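Pectate lyase/Amb allergen (PDB 4HWV) probably cleaves pectate, a plant cell-wall polysaccharide, as a secreted, calcium-binding lyase of polysaccharide lyase family 1. Local coordinates at residues 182-188 / 227-233; 283-288 / 316-322. The contacts are given in a common frame with arbitrary orientation. Where two conformers were deposited one is given. Residue numbers count along the deposited sequence, not the author numbering.

Both contacts join successive turns of the right-handed parallel beta-helix. From the N terminus, strand 182-185 leads through strands 192-198 and 201-203 to 227-233, where contact 1 closes a loop of 38 residues around one coil. The chain then passes strands 237-240 and 243-245 and D278 and D282 of the calcium site to 283-288, which meets 316-322 in contact 2 after a further 27 residues. The two loops follow in series, neither nested nor crossed. They abut through 227-233 and 283-288: T284 N lies 3.0 Å from V231 O and H286 N 2.9 Å from A232 O, both probable hydrogen bonds. Contact 1 pairs sheet strands, while contact 2 packs the loops that follow strands 281-283 and 302-306.

Contact 1: residues 182-188 / 227-233; sequences NLMLGTP and DLISVAH. With CA (calcium ion), chain C.
Two parallel beta strands, 182-185 and 229-231, run side by side with axes 4.8 Å apart and 18° between their directions. L183 pairs with I229 (CA-CA 4.7 Å) and M184 with S230 (CA-CA 5.1 Å). Hydrogen bonds of 2.9 Å alternate from L183 N to L228 O, from S230 N to L183 O and from L185 N to S230 O; a weak one, H233 N to L185 O at 3.4 Å, follows. At phi/psi 88/153 a CB on G186 would clash with H233 O and jam against the preceding carbonyl. Water 1 links G186 O (3.0 Å) to A232 N (2.9 Å).

L183 and I229 (both chi1 m, chi2 t) point to one sheet face. L185, also m,t, brings CD1 to 3.9 Å from I229 CG2 and 3.8 Å from V231 CG2 (V231 chi1 t). On the other face M184 (t,p,p) curls so that SD lies 3.7 Å from S230 CB. S230 (m) donates from OG to D227 OD2 at 2.7 Å; the same carboxylate (chi1 m) binds calcium through OD1 (2.2 Å) and OD2 (2.4 Å), alongside waters 2, 3 and 4. H233 (m, chi2 -75°) lays its ring against P188, whose CA makes a CH-pi contact 3.8 Å from the centroid.

Such in-register parallel pairing of strands from successive coils is characteristic of a parallel beta-helix. D278 and D282 complete the protein part of the calcium site. The pair is flanked by strands 160-163 and 281-283, and its apolar face packs on strands 192-198 and 237-240 inside the coil.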
loop_
_atom_site.group_PDB
_atom_site.type_symbol
_atom_site.label_atom_id
_atom_site.label_comp_id
_atom_site.label_asym_id
_atom_site.label_seq_id
_atom_site.Cartn_x
_atom_site.Cartn_y
_atom_site.Cartn_z
ATOM N N ASN A 182 -7.172 2.396 16.385
ATOM C CA ASN A 182 -7.309 1.231 17.246
ATOM C C ASN A 182 -8.612 1.358 17.997
ATOM O O ASN A 182 -8.718 2.194 18.905
ATOM C CB ASN A 182 -6.108 1.267 18.213
ATOM C CG ASN A 182 -5.915 -0.002 19.042
ATOM O OD1 ASN A 182 -6.851 -0.803 19.338
ATOM N ND2 ASN A 182 -4.681 -0.169 19.490
ATOM N N LEU A 183 -9.600 0.533 17.645
ATOM C CA LEU A 183 -10.790 0.471 18.474
ATOM C C LEU A 183 -10.438 -0.252 19.769
ATOM O O LEU A 183 -9.805 -1.320 19.747
ATOM C CB LEU A 183 -11.928 -0.277 17.772
ATOM C CG LEU A 183 -12.406 0.335 16.460
ATOM C CD1 LEU A 183 -13.582 -0.486 15.914
ATOM C CD2 LEU A 183 -12.778 1.808 16.629
ATOM N N MET A 184 -10.829 0.344 20.890
ATOM C CA MET A 184 -10.533 -0.218 22.190
ATOM C C MET A 184 -11.836 -0.674 22.834
ATOM O O MET A 184 -12.682 0.138 23.197
ATOM C CB MET A 184 -9.812 0.836 23.026
ATOM C CG MET A 184 -9.371 0.370 24.384
ATOM S SD MET A 184 -8.045 -0.863 24.291
ATOM C CE MET A 184 -6.780 -0.018 23.328
ATOM N N LEU A 185 -12.002 -1.989 22.941
ATOM C CA LEU A 185 -13.260 -2.518 23.461
ATOM C C LEU A 185 -13.188 -2.643 24.976
ATOM O O LEU A 185 -12.739 -3.670 25.516
ATOM C CB LEU A 185 -13.661 -3.838 22.774
ATOM C CG LEU A 185 -13.599 -3.850 21.239
ATOM C CD1 LEU A 185 -14.302 -5.095 20.693
ATOM C CD2 LEU A 185 -14.166 -2.590 20.580
ATOM N N GLY A 186 -13.611 -1.573 25.638
ATOM C CA GLY A 186 -13.522 -1.476 27.083
ATOM C C GLY A 186 -12.181 -0.909 27.532
ATOM O O GLY A 186 -11.155 -1.003 26.835
ATOM N N THR A 187 -12.191 -0.285 28.698
ATOM C CA THR A 187 -10.978 0.258 29.292
ATOM C C THR A 187 -10.901 -0.274 30.729
ATOM O O THR A 187 -11.894 -0.772 31.265
ATOM C CB THR A 187 -10.982 1.809 29.284
ATOM O OG1 THR A 187 -12.106 2.274 30.039
ATOM C CG2 THR A 187 -11.085 2.359 27.876
ATOM N N PRO A 188 -9.724 -0.178 31.371
ATOM C CA PRO A 188 -9.625 -0.778 32.708
ATOM C C PRO A 188 -10.561 -0.150 33.713
ATOM O O PRO A 188 -11.051 -0.858 34.589
ATOM C CB PRO A 188 -8.170 -0.527 33.116
ATOM C CG PRO A 188 -7.569 0.319 32.068
ATOM C CD PRO A 188 -8.415 0.239 30.845
ATOM N N ASP A 227 -3.275 -1.929 17.676
ATOM C CA ASP A 227 -4.005 -2.960 16.940
ATOM C C ASP A 227 -5.118 -2.288 16.161
ATOM O O ASP A 227 -5.452 -1.145 16.428
ATOM C CB ASP A 227 -4.700 -3.903 17.927
ATOM C CG ASP A 227 -3.747 -4.525 18.924
ATOM O OD1 ASP A 227 -2.574 -4.769 18.574
ATOM O OD2 ASP A 227 -4.183 -4.790 20.069
ATOM N N LEU A 228 -5.737 -2.981 15.212
ATOM C CA LEU A 228 -6.961 -2.434 14.638
ATOM C C LEU A 228 -8.116 -2.539 15.646
ATOM O O LEU A 228 -8.927 -1.614 15.755
ATOM C CB LEU A 228 -7.288 -3.083 13.289
ATOM C CG LEU A 228 -6.281 -2.630 12.208
ATOM C CD1 LEU A 228 -6.303 -3.570 11.009
ATOM C CD2 LEU A 228 -6.562 -1.192 11.766
ATOM N N ILE A 229 -8.188 -3.657 16.374
ATOM C CA ILE A 229 -9.150 -3.813 17.468
ATOM C C ILE A 229 -8.433 -4.499 18.630
ATOM O O ILE A 229 -7.759 -5.531 18.434
ATOM C CB ILE A 229 -10.378 -4.671 17.060
ATOM C CG1 ILE A 229 -11.095 -4.088 15.825
ATOM C CG2 ILE A 229 -11.352 -4.785 18.237
ATOM C CD1 ILE A 229 -12.217 -4.982 15.307
ATOM N N SER A 230 -8.559 -3.917 19.824
ATOM C CA SER A 230 -8.036 -4.524 21.048
ATOM C C SER A 230 -9.212 -4.909 21.923
ATOM O O SER A 230 -10.122 -4.086 22.145
ATOM C CB SER A 230 -7.164 -3.530 21.815
ATOM O OG SER A 230 -6.069 -3.068 21.031
ATOM N N VAL A 231 -9.200 -6.144 22.425
ATOM C CA VAL A 231 -10.276 -6.644 23.262
ATOM C C VAL A 231 -9.692 -7.089 24.607
ATOM O O VAL A 231 -9.399 -8.265 24.804
ATOM C CB VAL A 231 -11.044 -7.794 22.585
ATOM C CG1 VAL A 231 -12.337 -8.079 23.342
ATOM C CG2 VAL A 231 -11.337 -7.450 21.118
ATOM N N ALA A 232 -9.499 -6.129 25.511
ATOM C CA ALA A 232 -8.917 -6.419 26.824
ATOM C C ALA A 232 -9.948 -6.314 27.942
ATOM O O ALA A 232 -9.750 -6.861 29.021
ATOM C CB ALA A 232 -7.713 -5.476 27.103
ATOM N N HIS A 233 -11.054 -5.621 27.675
ATOM C CA HIS A 233 -12.037 -5.312 28.729
ATOM C C HIS A 233 -13.446 -5.354 28.192
ATOM O O HIS A 233 -14.289 -4.566 28.600
ATOM C CB HIS A 233 -11.761 -3.950 29.387
ATOM C CG HIS A 233 -10.426 -3.890 30.056
ATOM N ND1 HIS A 233 -10.175 -4.517 31.259
ATOM C CD2 HIS A 233 -9.254 -3.320 29.674
ATOM C CE1 HIS A 233 -8.907 -4.334 31.590
ATOM N NE2 HIS A 233 -8.330 -3.602 30.651
HETATM CA CA CA C . -1.989 -5.518 20.567
HETATM O O HOH W 1 -9.782 -3.292 25.561
HETATM O O HOH W 2 -0.379 -6.217 22.560
HETATM O O HOH W 3 -3.098 -6.006 22.957
HETATM O O HOH W 4 -1.643 -3.132 21.660
#

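Contact 2: residues 283-288 / 316-322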
loop_
_atom_site.group_PDB
_atom_site.type_symbol
_atom_site.label_atom_id
_atom_site.label_comp_id
_atom_site.label_asym_id
_atom_site.label_seq_id
_atom_site.Cartn_x
_atom_site.Cartn_y
_atom_site.Cartn_z
ATOM N N VAL A 283 -6.860 -10.255 21.814
ATOM C CA VAL A 283 -7.809 -10.484 22.908
ATOM C C VAL A 283 -6.974 -10.858 24.111
ATOM O O VAL A 283 -6.297 -11.883 24.102
ATOM C CB VAL A 283 -8.817 -11.621 22.575
ATOM C CG1 VAL A 283 -9.837 -11.760 23.690
ATOM C CG2 VAL A 283 -9.491 -11.373 21.222
ATOM N N THR A 284 -6.987 -10.010 25.131
ATOM C CA THR A 284 -6.103 -10.193 26.286
ATOM C C THR A 284 -6.884 -9.897 27.564
ATOM O O THR A 284 -8.038 -9.473 27.511
ATOM C CB THR A 284 -4.885 -9.249 26.205
ATOM O OG1 THR A 284 -5.348 -7.894 26.196
ATOM C CG2 THR A 284 -4.050 -9.520 24.953
ATOM N N ARG A 285 -6.251 -10.144 28.711
ATOM C CA ARG A 285 -6.811 -9.779 30.007
ATOM C C ARG A 285 -8.215 -10.336 30.206
ATOM O O ARG A 285 -8.385 -11.550 30.294
ATOM C CB ARG A 285 -6.744 -8.264 30.203
ATOM C CG ARG A 285 -5.300 -7.817 30.434
ATOM C CD ARG A 285 -5.129 -6.306 30.532
ATOM N NE ARG A 285 -3.734 -5.988 30.836
ATOM C CZ ARG A 285 -3.278 -5.886 32.078
ATOM N NH1 ARG A 285 -4.131 -6.016 33.078
ATOM N NH2 ARG A 285 -2.000 -5.630 32.319
ATOM N N HIS A 286 -9.229 -9.471 30.245
ATOM C CA HIS A 286 -10.604 -9.932 30.480
ATOM C C HIS A 286 -11.484 -9.924 29.237
ATOM O O HIS A 286 -12.697 -9.983 29.331
ATOM C CB HIS A 286 -11.260 -9.175 31.633
ATOM C CG HIS A 286 -10.714 -9.550 32.974
ATOM N ND1 HIS A 286 -11.385 -9.290 34.147
ATOM C CD2 HIS A 286 -9.562 -10.171 33.333
ATOM C CE1 HIS A 286 -10.672 -9.725 35.170
ATOM N NE2 HIS A 286 -9.563 -10.268 34.704
ATOM N N GLY A 287 -10.878 -9.854 28.057
ATOM C CA GLY A 287 -11.630 -10.096 26.831
ATOM C C GLY A 287 -12.215 -11.493 26.883
ATOM O O GLY A 287 -11.530 -12.449 27.269
ATOM N N ASN A 288 -13.481 -11.639 26.502
ATOM C CA ASN A 288 -14.104 -12.949 26.643
ATOM C C ASN A 288 -15.347 -13.052 25.777
ATOM O O ASN A 288 -15.973 -12.039 25.463
ATOM C CB ASN A 288 -14.467 -13.211 28.114
ATOM C CG ASN A 288 -14.540 -14.686 28.446
ATOM O OD1 ASN A 288 -14.070 -15.532 27.690
ATOM N ND2 ASN A 288 -15.135 -15.003 29.595
ATOM N N SER A 316 -4.285 -10.921 33.934
ATOM C CA SER A 316 -3.789 -11.032 32.567
ATOM C C SER A 316 -3.420 -12.442 32.083
ATOM O O SER A 316 -3.045 -12.623 30.927
ATOM C CB SER A 316 -2.604 -10.080 32.351
ATOM O OG SER A 316 -1.562 -10.359 33.262
ATOM N N GLY A 317 -3.538 -13.441 32.942
ATOM C CA GLY A 317 -3.262 -14.817 32.534
ATOM C C GLY A 317 -4.305 -15.722 33.150
ATOM O O GLY A 317 -4.000 -16.591 33.980
ATOM N N ASN A 318 -5.549 -15.531 32.715
ATOM C CA ASN A 318 -6.700 -16.091 33.401
ATOM C C ASN A 318 -7.401 -17.095 32.498
ATOM O O ASN A 318 -7.974 -16.709 31.481
ATOM C CB ASN A 318 -7.644 -14.948 33.796
ATOM C CG ASN A 318 -8.810 -15.396 34.651
ATOM O OD1 ASN A 318 -9.251 -16.550 34.591
ATOM N ND2 ASN A 318 -9.321 -14.474 35.470
ATOM N N PRO A 319 -7.339 -18.389 32.859
ATOM C CA PRO A 319 -7.934 -19.433 32.016
ATOM C C PRO A 319 -9.456 -19.470 32.050
ATOM O O PRO A 319 -10.043 -20.362 31.442
ATOM C CB PRO A 319 -7.360 -20.724 32.599
ATOM C CG PRO A 319 -7.140 -20.410 34.038
ATOM C CD PRO A 319 -6.714 -18.952 34.076
ATOM N N ARG A 320 -10.076 -18.522 32.748
ATOM C CA ARG A 320 -11.537 -18.358 32.718
ATOM C C ARG A 320 -11.974 -17.275 31.731
ATOM O O ARG A 320 -13.164 -17.059 31.509
ATOM C CB ARG A 320 -12.050 -18.086 34.135
ATOM C CG ARG A 320 -11.651 -19.221 35.066
ATOM C CD ARG A 320 -11.892 -18.965 36.538
ATOM N NE ARG A 320 -11.483 -20.150 37.284
ATOM C CZ ARG A 320 -11.237 -20.179 38.591
ATOM N NH1 ARG A 320 -11.351 -19.070 39.309
ATOM N NH2 ARG A 320 -10.856 -21.320 39.171
ATOM N N MET A 321 -10.990 -16.609 31.129
ATOM C CA MET A 321 -11.216 -15.573 30.120
ATOM C C MET A 321 -10.758 -16.077 28.749
ATOM O O MET A 321 -10.390 -17.243 28.588
ATOM C CB MET A 321 -10.404 -14.323 30.491
ATOM C CG MET A 321 -10.769 -13.735 31.857
ATOM S SD MET A 321 -12.413 -12.991 31.818
ATOM C CE MET A 321 -12.735 -12.760 33.573
ATOM N N LEU A 322 -10.797 -15.196 27.757
ATOM C CA LEU A 322 -10.172 -15.449 26.458
ATOM C C LEU A 322 -10.854 -16.575 25.674
ATOM O O LEU A 322 -10.203 -17.292 24.900
ATOM C CB LEU A 322 -8.661 -15.685 26.599
ATOM C CG LEU A 322 -7.917 -14.656 27.463
ATOM C CD1 LEU A 322 -6.442 -15.049 27.564
ATOM C CD2 LEU A 322 -8.062 -13.204 26.963
HETATM O O HOH W 5 -3.498 -11.211 28.794
HETATM O O HOH W 6 -6.347 -13.292 30.926
HETATM O O HOH W 7 -16.101 -17.686 30.899
#
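S316 opens 316-322 beside R285, its CB over one face of the guanidinium and 4.0 Å from R285 CG. Water 5 joins the two backbones, giving a hydrogen bond to S316 O (2.6 Å) and taking one from R285 N (3.0 Å). After G317, water 6 makes a second bridge, from N318 N (3.0 Å) to R285 O (2.8 Å). N318 also shapes its own loop: OD1 accepts from R320 N at 2.8 Å in an Asx turn, and O from M321 N at 3.0 Å in a type I beta turn spanning N318 to M321.

Residues 284-287 form a type II' turn closed by G287 N to T284 O (2.9 Å), with R285 at the positive phi (54°) this turn needs. In beta-helix terms, these are loops of consecutive coils, each leading from one parallel sheet to the next, toward strands 290-293 and 324-327.

R320 sends its side chain outward to a salt bridge with E419, while its carbonyl O shares water 7 with N288 ND2, each 3.1 Å from that water; N288 OD1 accepts a hydrogen bond from K323 N. M321, last residue of the type I turn, packs its side chain on 285-287: CB sits 3.4 Å from R285 O, and CE makes a CH-pi contact over the H286 ring, 3.8 Å from its centroid. H286 NE2 is hydrogen-bonded to A314 O. L322 donates from N to G287 O at 2.9 Å. Its side chain, chi1 m and chi2 t, packs against the T284-G287 turn, where CD2 reaches V283 CG1 at 4.0 Å and T284 C at 3.6 Å and the leucine also touches I306 of strand 302-306.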